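PDB 3H16: TIR protein from Paracoccus denitrificans PD1222, which is of unknown function but folds as a bacterial TIR domain, a central parallel beta sheet flanked on both faces by helices. Local coordinates for residues 27-32 with 86-91; 38-43 with 48-53; 119-122 with 127-130. All blocks are in the same frame, centred on the assembly; numbering follows the deposited sequence.

Contact 1 (27-32 with 86-91)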
loop_
_atom_site.group_PDB
_atom_site.type_symbol
_atom_site.label_atom_id
_atom_site.label_comp_id
_atom_site.label_asym_id
_atom_site.label_seq_id
_atom_site.Cartn_x
_atom_site.Cartn_y
_atom_site.Cartn_z
ATOM N N HIS B 27 -10.364 -15.359 10.375
ATOM C CA HIS B 27 -10.051 -16.489 9.514
ATOM C C HIS B 27 -11.081 -17.600 9.663
ATOM O O HIS B 27 -11.792 -17.673 10.673
ATOM C CB HIS B 27 -8.694 -17.068 9.911
ATOM C CG HIS B 27 -8.683 -17.668 11.287
ATOM N ND1 HIS B 27 -8.636 -16.903 12.433
ATOM C CD2 HIS B 27 -8.790 -18.954 11.699
ATOM C CE1 HIS B 27 -8.714 -17.692 13.490
ATOM N NE2 HIS B 27 -8.808 -18.941 13.071
ATOM N N ALA B 28 -11.133 -18.477 8.662
ATOM C CA ALA B 28 -12.038 -19.628 8.670
ATOM C C ALA B 28 -11.386 -20.688 9.570
ATOM O O ALA B 28 -10.186 -20.950 9.457
ATOM C CB ALA B 28 -12.209 -20.165 7.239
ATOM N N TRP B 29 -12.164 -21.306 10.454
ATOM C CA TRP B 29 -11.599 -22.286 11.380
ATOM C C TRP B 29 -10.602 -23.260 10.756
ATOM O O TRP B 29 -9.571 -23.578 11.352
ATOM C CB TRP B 29 -12.706 -23.067 12.101
ATOM C CG TRP B 29 -13.337 -24.158 11.305
ATOM C CD1 TRP B 29 -14.496 -24.086 10.581
ATOM C CD2 TRP B 29 -12.862 -25.504 11.172
ATOM N NE1 TRP B 29 -14.772 -25.305 10.009
ATOM C CE2 TRP B 29 -13.788 -26.194 10.355
ATOM C CE3 TRP B 29 -11.746 -26.196 11.666
ATOM C CZ2 TRP B 29 -13.631 -27.543 10.020
ATOM C CZ3 TRP B 29 -11.591 -27.541 11.331
ATOM C CH2 TRP B 29 -12.529 -28.196 10.516
ATOM N N GLU B 30 -10.903 -23.726 9.554
ATOM C CA GLU B 30 -10.030 -24.662 8.868
ATOM C C GLU B 30 -8.602 -24.142 8.695
ATOM O O GLU B 30 -7.670 -24.928 8.577
ATOM C CB GLU B 30 -10.627 -25.015 7.503
ATOM C CG GLU B 30 -12.044 -25.586 7.586
ATOM C CD GLU B 30 -13.122 -24.550 7.319
ATOM O OE1 GLU B 30 -13.030 -23.419 7.841
ATOM O OE2 GLU B 30 -14.077 -24.872 6.585
ATOM N N ASP B 31 -8.423 -22.824 8.681
ATOM C CA ASP B 31 -7.088 -22.261 8.508
ATOM C C ASP B 31 -6.368 -21.934 9.808
ATOM O O ASP B 31 -5.216 -21.509 9.770
ATOM C CB ASP B 31 -7.126 -20.997 7.641
ATOM C CG ASP B 31 -7.522 -21.289 6.211
ATOM O OD1 ASP B 31 -7.022 -22.285 5.638
ATOM O OD2 ASP B 31 -8.325 -20.520 5.647
ATOM N N LYS B 32 -7.028 -22.124 10.949
ATOM C CA LYS B 32 -6.393 -21.830 12.233
ATOM C C LYS B 32 -5.187 -22.719 12.479
ATOM O O LYS B 32 -4.070 -22.236 12.682
ATOM C CB LYS B 32 -7.361 -22.008 13.406
ATOM C CG LYS B 32 -6.660 -21.866 14.760
ATOM C CD LYS B 32 -7.577 -22.124 15.946
ATOM C CE LYS B 32 -8.345 -20.877 16.359
ATOM N NZ LYS B 32 -9.136 -21.084 17.607
ATOM N N PHE B 86 -13.909 -18.538 1.743
ATOM C CA PHE B 86 -14.877 -18.271 0.681
ATOM C C PHE B 86 -16.048 -19.250 0.714
ATOM O O PHE B 86 -17.196 -18.859 0.496
ATOM C CB PHE B 86 -14.224 -18.337 -0.704
ATOM C CG PHE B 86 -13.198 -17.267 -0.950
ATOM C CD1 PHE B 86 -13.223 -16.077 -0.234
ATOM C CD2 PHE B 86 -12.238 -17.431 -1.944
ATOM C CE1 PHE B 86 -12.302 -15.056 -0.506
ATOM C CE2 PHE B 86 -11.319 -16.424 -2.225
ATOM C CZ PHE B 86 -11.354 -15.229 -1.501
ATOM N N LYS B 87 -15.759 -20.515 0.994
ATOM C CA LYS B 87 -16.796 -21.526 1.032
ATOM C C LYS B 87 -17.737 -21.411 2.214
ATOM O O LYS B 87 -18.538 -22.307 2.450
ATOM C CB LYS B 87 -16.174 -22.921 0.994
ATOM C CG LYS B 87 -15.487 -23.229 -0.330
ATOM C CD LYS B 87 -15.200 -24.711 -0.495
ATOM C CE LYS B 87 -14.588 -25.003 -1.856
ATOM N NZ LYS B 87 -14.308 -26.454 -2.026
ATOM N N LYS B 88 -17.652 -20.310 2.954
ATOM C CA LYS B 88 -18.540 -20.118 4.098
ATOM C C LYS B 88 -19.863 -19.478 3.661
ATOM O O LYS B 88 -20.827 -19.449 4.425
ATOM C CB LYS B 88 -17.873 -19.238 5.165
ATOM C CG LYS B 88 -16.708 -19.884 5.909
ATOM C CD LYS B 88 -17.180 -20.975 6.849
ATOM C CE LYS B 88 -16.016 -21.688 7.490
ATOM N NZ LYS B 88 -15.119 -22.192 6.438
ATOM N N GLU B 89 -19.901 -18.963 2.433
ATOM C CA GLU B 89 -21.104 -18.332 1.890
ATOM C C GLU B 89 -21.594 -17.133 2.703
ATOM O O GLU B 89 -22.705 -17.148 3.228
ATOM C CB GLU B 89 -22.246 -19.350 1.792
ATOM C CG GLU B 89 -22.016 -20.492 0.823
ATOM C CD GLU B 89 -23.286 -21.284 0.563
ATOM O OE1 GLU B 89 -23.860 -21.833 1.528
ATOM O OE2 GLU B 89 -23.717 -21.351 -0.607
ATOM N N TRP B 90 -20.778 -16.095 2.809
ATOM C CA TRP B 90 -21.197 -14.927 3.563
ATOM C C TRP B 90 -22.073 -14.077 2.663
ATOM O O TRP B 90 -21.764 -13.904 1.486
ATOM C CB TRP B 90 -19.995 -14.081 3.983
ATOM C CG TRP B 90 -18.867 -14.826 4.604
ATOM C CD1 TRP B 90 -17.687 -15.168 4.011
ATOM C CD2 TRP B 90 -18.794 -15.298 5.946
ATOM N NE1 TRP B 90 -16.879 -15.820 4.904
ATOM C CE2 TRP B 90 -17.534 -15.917 6.103
ATOM C CE3 TRP B 90 -19.669 -15.259 7.038
ATOM C CZ2 TRP B 90 -17.125 -16.494 7.306
ATOM C CZ3 TRP B 90 -19.262 -15.831 8.236
ATOM C CH2 TRP B 90 -17.997 -16.442 8.359
ATOM N N PRO B 91 -23.182 -13.539 3.197
ATOM C CA PRO B 91 -24.077 -12.694 2.395
ATOM C C PRO B 91 -23.335 -11.386 2.127
ATOM O O PRO B 91 -22.393 -11.053 2.853
ATOM C CB PRO B 91 -25.275 -12.479 3.317
ATOM C CG PRO B 91 -25.243 -13.681 4.230
ATOM C CD PRO B 91 -23.775 -13.833 4.511
#

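Contact 2 (38-43 with 48-53)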
loop_
_atom_site.group_PDB
_atom_site.type_symbol
_atom_site.label_atom_id
_atom_site.label_comp_id
_atom_site.label_asym_id
_atom_site.label_seq_id
_atom_site.Cartn_x
_atom_site.Cartn_y
_atom_site.Cartn_z
ATOM N N ALA B 38 0.920 -20.246 12.438
ATOM C CA ALA B 38 2.264 -19.934 11.968
ATOM C C ALA B 38 2.425 -18.425 11.895
ATOM O O ALA B 38 3.405 -17.861 12.378
ATOM C CB ALA B 38 2.489 -20.536 10.595
ATOM N N LEU B 39 1.443 -17.778 11.285
ATOM C CA LEU B 39 1.445 -16.330 11.132
ATOM C C LEU B 39 1.454 -15.594 12.482
ATOM O O LEU B 39 2.172 -14.605 12.657
ATOM C CB LEU B 39 0.229 -15.917 10.287
ATOM C CG LEU B 39 -0.177 -14.446 10.158
ATOM C CD1 LEU B 39 1.050 -13.570 9.932
ATOM C CD2 LEU B 39 -1.176 -14.307 9.003
ATOM N N ALA B 40 0.657 -16.086 13.429
ATOM C CA ALA B 40 0.557 -15.479 14.757
ATOM C C ALA B 40 1.886 -15.550 15.491
ATOM O O ALA B 40 2.303 -14.584 16.125
ATOM C CB ALA B 40 -0.523 -16.179 15.576
ATOM N N HIS B 41 2.541 -16.702 15.404
ATOM C CA HIS B 41 3.831 -16.902 16.051
ATOM C C HIS B 41 4.831 -15.898 15.475
ATOM O O HIS B 41 5.443 -15.115 16.216
ATOM C CB HIS B 41 4.329 -18.332 15.812
ATOM C CG HIS B 41 5.526 -18.702 16.630
ATOM N ND1 HIS B 41 5.465 -18.887 17.995
ATOM C CD2 HIS B 41 6.818 -18.903 16.280
ATOM C CE1 HIS B 41 6.669 -19.185 18.450
ATOM N NE2 HIS B 41 7.508 -19.202 17.431
ATOM N N THR B 42 4.970 -15.916 14.148
ATOM C CA THR B 42 5.883 -15.020 13.444
ATOM C C THR B 42 5.648 -13.553 13.772
ATOM O O THR B 42 6.602 -12.803 13.960
ATOM C CB THR B 42 5.769 -15.204 11.939
ATOM O OG1 THR B 42 5.962 -16.585 11.627
ATOM C CG2 THR B 42 6.820 -14.374 11.221
ATOM N N LEU B 43 4.386 -13.143 13.830
ATOM C CA LEU B 43 4.054 -11.768 14.160
ATOM C C LEU B 43 4.458 -11.408 15.594
ATOM O O LEU B 43 5.036 -10.345 15.833
ATOM C CB LEU B 43 2.557 -11.536 13.979
ATOM C CG LEU B 43 2.043 -11.030 12.632
ATOM C CD1 LEU B 43 0.514 -11.046 12.647
ATOM C CD2 LEU B 43 2.556 -9.621 12.381
ATOM N N ALA B 48 4.588 -7.955 17.655
ATOM C CA ALA B 48 3.185 -7.574 17.618
ATOM C C ALA B 48 2.413 -8.332 18.687
ATOM O O ALA B 48 2.757 -9.458 19.042
ATOM C CB ALA B 48 2.592 -7.850 16.237
ATOM N N GLU B 49 1.382 -7.688 19.215
ATOM C CA GLU B 49 0.521 -8.288 20.225
ATOM C C GLU B 49 -0.643 -8.815 19.380
ATOM O O GLU B 49 -1.402 -8.032 18.800
ATOM C CB GLU B 49 0.058 -7.215 21.206
ATOM C CG GLU B 49 -0.424 -7.741 22.534
ATOM C CD GLU B 49 -1.670 -8.573 22.399
ATOM O OE1 GLU B 49 -2.606 -8.116 21.709
ATOM O OE2 GLU B 49 -1.715 -9.674 22.983
ATOM N N VAL B 50 -0.774 -10.138 19.313
ATOM C CA VAL B 50 -1.786 -10.768 18.478
ATOM C C VAL B 50 -2.785 -11.705 19.156
ATOM O O VAL B 50 -2.399 -12.542 19.975
ATOM C CB VAL B 50 -1.096 -11.603 17.364
ATOM C CG1 VAL B 50 -2.108 -12.038 16.314
ATOM C CG2 VAL B 50 0.031 -10.813 16.743
ATOM N N TRP B 51 -4.062 -11.561 18.803
ATOM C CA TRP B 51 -5.096 -12.463 19.296
ATOM C C TRP B 51 -5.925 -12.908 18.096
ATOM O O TRP B 51 -6.082 -12.164 17.126
ATOM C CB TRP B 51 -5.963 -11.833 20.409
ATOM C CG TRP B 51 -6.847 -10.675 20.078
ATOM C CD1 TRP B 51 -6.604 -9.691 19.176
ATOM C CD2 TRP B 51 -8.061 -10.307 20.756
ATOM N NE1 TRP B 51 -7.585 -8.728 19.249
ATOM C CE2 TRP B 51 -8.491 -9.082 20.209
ATOM C CE3 TRP B 51 -8.824 -10.895 21.774
ATOM C CZ2 TRP B 51 -9.655 -8.429 20.642
ATOM C CZ3 TRP B 51 -9.983 -10.247 22.205
ATOM C CH2 TRP B 51 -10.384 -9.025 21.635
ATOM N N TYR B 52 -6.418 -14.140 18.149
ATOM C CA TYR B 52 -7.194 -14.703 17.048
ATOM C C TYR B 52 -7.978 -15.958 17.442
ATOM O O TYR B 52 -8.789 -16.452 16.663
ATOM C CB TYR B 52 -6.259 -15.081 15.902
ATOM C CG TYR B 52 -5.253 -16.134 16.301
ATOM C CD1 TYR B 52 -4.117 -15.790 17.030
ATOM C CD2 TYR B 52 -5.459 -17.480 15.991
ATOM C CE1 TYR B 52 -3.205 -16.755 17.446
ATOM C CE2 TYR B 52 -4.551 -18.461 16.403
ATOM C CZ TYR B 52 -3.424 -18.087 17.130
ATOM O OH TYR B 52 -2.512 -19.034 17.546
ATOM N N ASP B 53 -7.734 -16.483 18.636
ATOM C CA ASP B 53 -8.421 -17.687 19.059
ATOM C C ASP B 53 -9.947 -17.579 19.010
ATOM O O ASP B 53 -10.625 -18.526 18.609
ATOM C CB ASP B 53 -7.973 -18.079 20.458
ATOM C CG ASP B 53 -8.484 -19.437 20.857
ATOM O OD1 ASP B 53 -8.154 -20.416 20.154
ATOM O OD2 ASP B 53 -9.220 -19.526 21.866
#

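Contact 3 (119-122 with 127-130)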
loop_
_atom_site.group_PDB
_atom_site.type_symbol
_atom_site.label_atom_id
_atom_site.label_comp_id
_atom_site.label_asym_id
_atom_site.label_seq_id
_atom_site.Cartn_x
_atom_site.Cartn_y
_atom_site.Cartn_z
ATOM N N ASP B 119 -9.500 -15.022 -10.070
ATOM C CA ASP B 119 -10.830 -15.322 -10.598
ATOM C C ASP B 119 -11.660 -15.882 -9.466
ATOM O O ASP B 119 -12.852 -15.611 -9.359
ATOM C CB ASP B 119 -10.754 -16.347 -11.742
ATOM C CG ASP B 119 -10.280 -15.732 -13.056
ATOM O OD1 ASP B 119 -9.436 -16.353 -13.746
ATOM O OD2 ASP B 119 -10.760 -14.630 -13.396
ATOM N N GLU B 120 -11.003 -16.665 -8.617
ATOM C CA GLU B 120 -11.650 -17.277 -7.467
ATOM C C GLU B 120 -12.119 -16.164 -6.530
ATOM O O GLU B 120 -13.244 -16.190 -6.022
ATOM C CB GLU B 120 -10.653 -18.177 -6.750
ATOM C CG GLU B 120 -11.252 -19.380 -6.087
ATOM C CD GLU B 120 -10.206 -20.210 -5.381
ATOM O OE1 GLU B 120 -9.180 -20.545 -6.013
ATOM O OE2 GLU B 120 -10.413 -20.530 -4.192
ATOM N N VAL B 121 -11.251 -15.180 -6.318
ATOM C CA VAL B 121 -11.573 -14.055 -5.455
ATOM C C VAL B 121 -12.764 -13.307 -6.057
ATOM O O VAL B 121 -13.781 -13.125 -5.393
ATOM C CB VAL B 121 -10.343 -13.127 -5.298
ATOM C CG1 VAL B 121 -10.671 -11.922 -4.432
ATOM C CG2 VAL B 121 -9.216 -13.906 -4.670
ATOM N N ALA B 122 -12.654 -12.904 -7.318
ATOM C CA ALA B 122 -13.758 -12.209 -7.980
ATOM C C ALA B 122 -15.087 -12.943 -7.813
ATOM O O ALA B 122 -16.125 -12.305 -7.631
ATOM C CB ALA B 122 -13.462 -12.015 -9.475
ATOM N N THR B 127 -15.506 -6.582 -5.712
ATOM C CA THR B 127 -14.804 -5.444 -5.125
ATOM C C THR B 127 -13.485 -5.872 -4.474
ATOM O O THR B 127 -12.460 -5.202 -4.615
ATOM C CB THR B 127 -15.692 -4.736 -4.069
ATOM O OG1 THR B 127 -16.970 -4.444 -4.647
ATOM C CG2 THR B 127 -15.054 -3.429 -3.606
ATOM N N MET B 128 -13.518 -6.998 -3.773
ATOM C CA MET B 128 -12.344 -7.526 -3.085
ATOM C C MET B 128 -11.229 -7.934 -4.050
ATOM O O MET B 128 -10.036 -7.837 -3.722
ATOM C CB MET B 128 -12.757 -8.734 -2.238
ATOM C CG MET B 128 -11.628 -9.381 -1.456
ATOM S SD MET B 128 -11.001 -8.337 -0.123
ATOM C CE MET B 128 -12.156 -8.750 1.197
ATOM N N ALA B 129 -11.622 -8.382 -5.238
ATOM C CA ALA B 129 -10.669 -8.839 -6.236
ATOM C C ALA B 129 -9.861 -7.711 -6.862
ATOM O O ALA B 129 -8.857 -7.956 -7.536
ATOM C CB ALA B 129 -11.397 -9.623 -7.313
ATOM N N ASP B 130 -10.305 -6.479 -6.644
ATOM C CA ASP B 130 -9.622 -5.317 -7.185
ATOM C C ASP B 130 -8.935 -4.484 -6.110
ATOM O O ASP B 130 -8.298 -3.481 -6.410
ATOM C CB ASP B 130 -10.605 -4.437 -7.957
ATOM C CG ASP B 130 -11.179 -5.134 -9.171
ATOM O OD1 ASP B 130 -10.397 -5.782 -9.901
ATOM O OD2 ASP B 130 -12.407 -5.024 -9.402
#

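Contact 1 (27-32 with 86-91)
At the C-terminal side of strand 21-28, in the turn that leads into helix 32-45, E30 meets K88 from the loop between helices 83-86 and 92-95. The two side chains approach from opposite directions and join in a salt bridge. K88 NZ lies 2.8 Å from E30 OE1, on the syn lone pair of that oxygen, and makes a weak bond to E30 OE2 at 2.9 Å. The ammonium thus sits in front of both carboxylate oxygens, and H84 O takes a further bond from it. A bend at chi2 of E30 (98°) turns the carboxylate toward K88. E30 CG lies 3.3 Å above the indole plane of W29, over the centre of the ring. Strands 21-28 and 74-81 are neighbours in the parallel sheet, and here the connections that follow them meet. A28 packs its CB 3.6 Å from K88 NZ, while K88 CE passes W29 CD1 obliquely. At its base, K88 CB rests on a face of W90, offset toward the rim. The turn itself is tied by D31 N to A28 O at 2.7 Å, and D31 OD2 bonds to S82 OG.

Contact 2 (38-43 with 48-53)
V50, with chi1 at -168°, holds CG1 on the far side from its backbone N and CG2 beside it, and this turns CG2 onto L43 of the helix. Y52 places CG between its N and carbonyl carbon (chi1 62°), which swings the phenol ring over to A40. The results are close carbon contacts: V50 CG2 sits 3.8 Å from L43 CB and 4.1 Å from L43 CD1, the two side chains crossing at about a right angle, and Y52 CE1 comes to 3.3 Å from A40 CB, the methyl meeting the ring obliquely. A40 CB meets both partners, V50 CG1 at a looser 4.5 Å. All this belongs to the beta-alpha-beta unit made of strand 21-28, helix 32-45 and strand 50-57, in which the helix lies against the sheet and the chain returns to strand 50-57, at the edge of the sheet within this chain. Where it turns back, A48 N donates to L43 O at 3.0 Å. The methyl of A48 lies close to the same carbonyl, A48 CB being 3.5 Å from L43 O, and stands 4.2 Å from L43 CD2; it is also covered by M149 and I152 of helix 141-153. V50 and Y52 both touch I25 of the adjacent strand.

Contact 3 (119-122 with 127-130)
V121 and A122 of helix 118-124 meet M128 and A129 of the short, weakly bonded helix 126-129, and the contact consists of aliphatic carbons and backbone, with no hydrogen bond from one segment to the other. Among the side chains, V121 contributes the larger one: with chi1 at 178° its CG1 is turned to the neighbouring helix, where it stands 3.8 Å from A129 CB and 4.0 Å from M128 CG. The methyl groups A122 CB and A129 CB add a second apolar pair at 3.8 Å. Side chain against backbone, the fit is closer still. V121 CG1 presses on A129 CA at 3.6 Å, and in return A129 CB nestles against A122 N at 3.5 Å, with A122 CA next to it. The backbones come near, A122 CA and A129 CA being 4.9 Å apart. The side chain of M128 comes nearest V121 at its CG: bends at chi2 (68°) and chi3 lead the thioether away from V121; M128 also touches L98 and F99. Polar bonds run within a segment or to residues outside the pair. D130 N bonds to T127 O within the second segment, and E120 uses its N for S117 OG and its carboxylate OE2 for T83 OG1. V116 in the loop before helix 118-124 packs on V121, and D130 packs against E120 of the second subunit. The two helices fill the connection between strands 109-113 and 134-135, the latter an outermost strand of the parallel sheet within this chain.

How the contacts relate
All three contacts lie in one TIR domain, contacts 1 and 2 joined through the neighbouring strands 21-28 and 50-57. Their centres are 18 Å apart, yet they touch: K32 NZ of contact 1 makes a 2.8 Å salt bridge to D53 OD1 of contact 2, and H27 CE1 packs 3.4 Å from Y52 O. Contact 2 falls, in sequence, wholly between the two segments of contact 1. Contact 3 comes later in the chain, with its centre 16 Å from that of contact 1; there F86 CE2 reaches V121 CA at 4.0 Å. Contacts 2 and 3 stand on opposite sides of the chain's centre, about 15 Å apart at their nearest atoms.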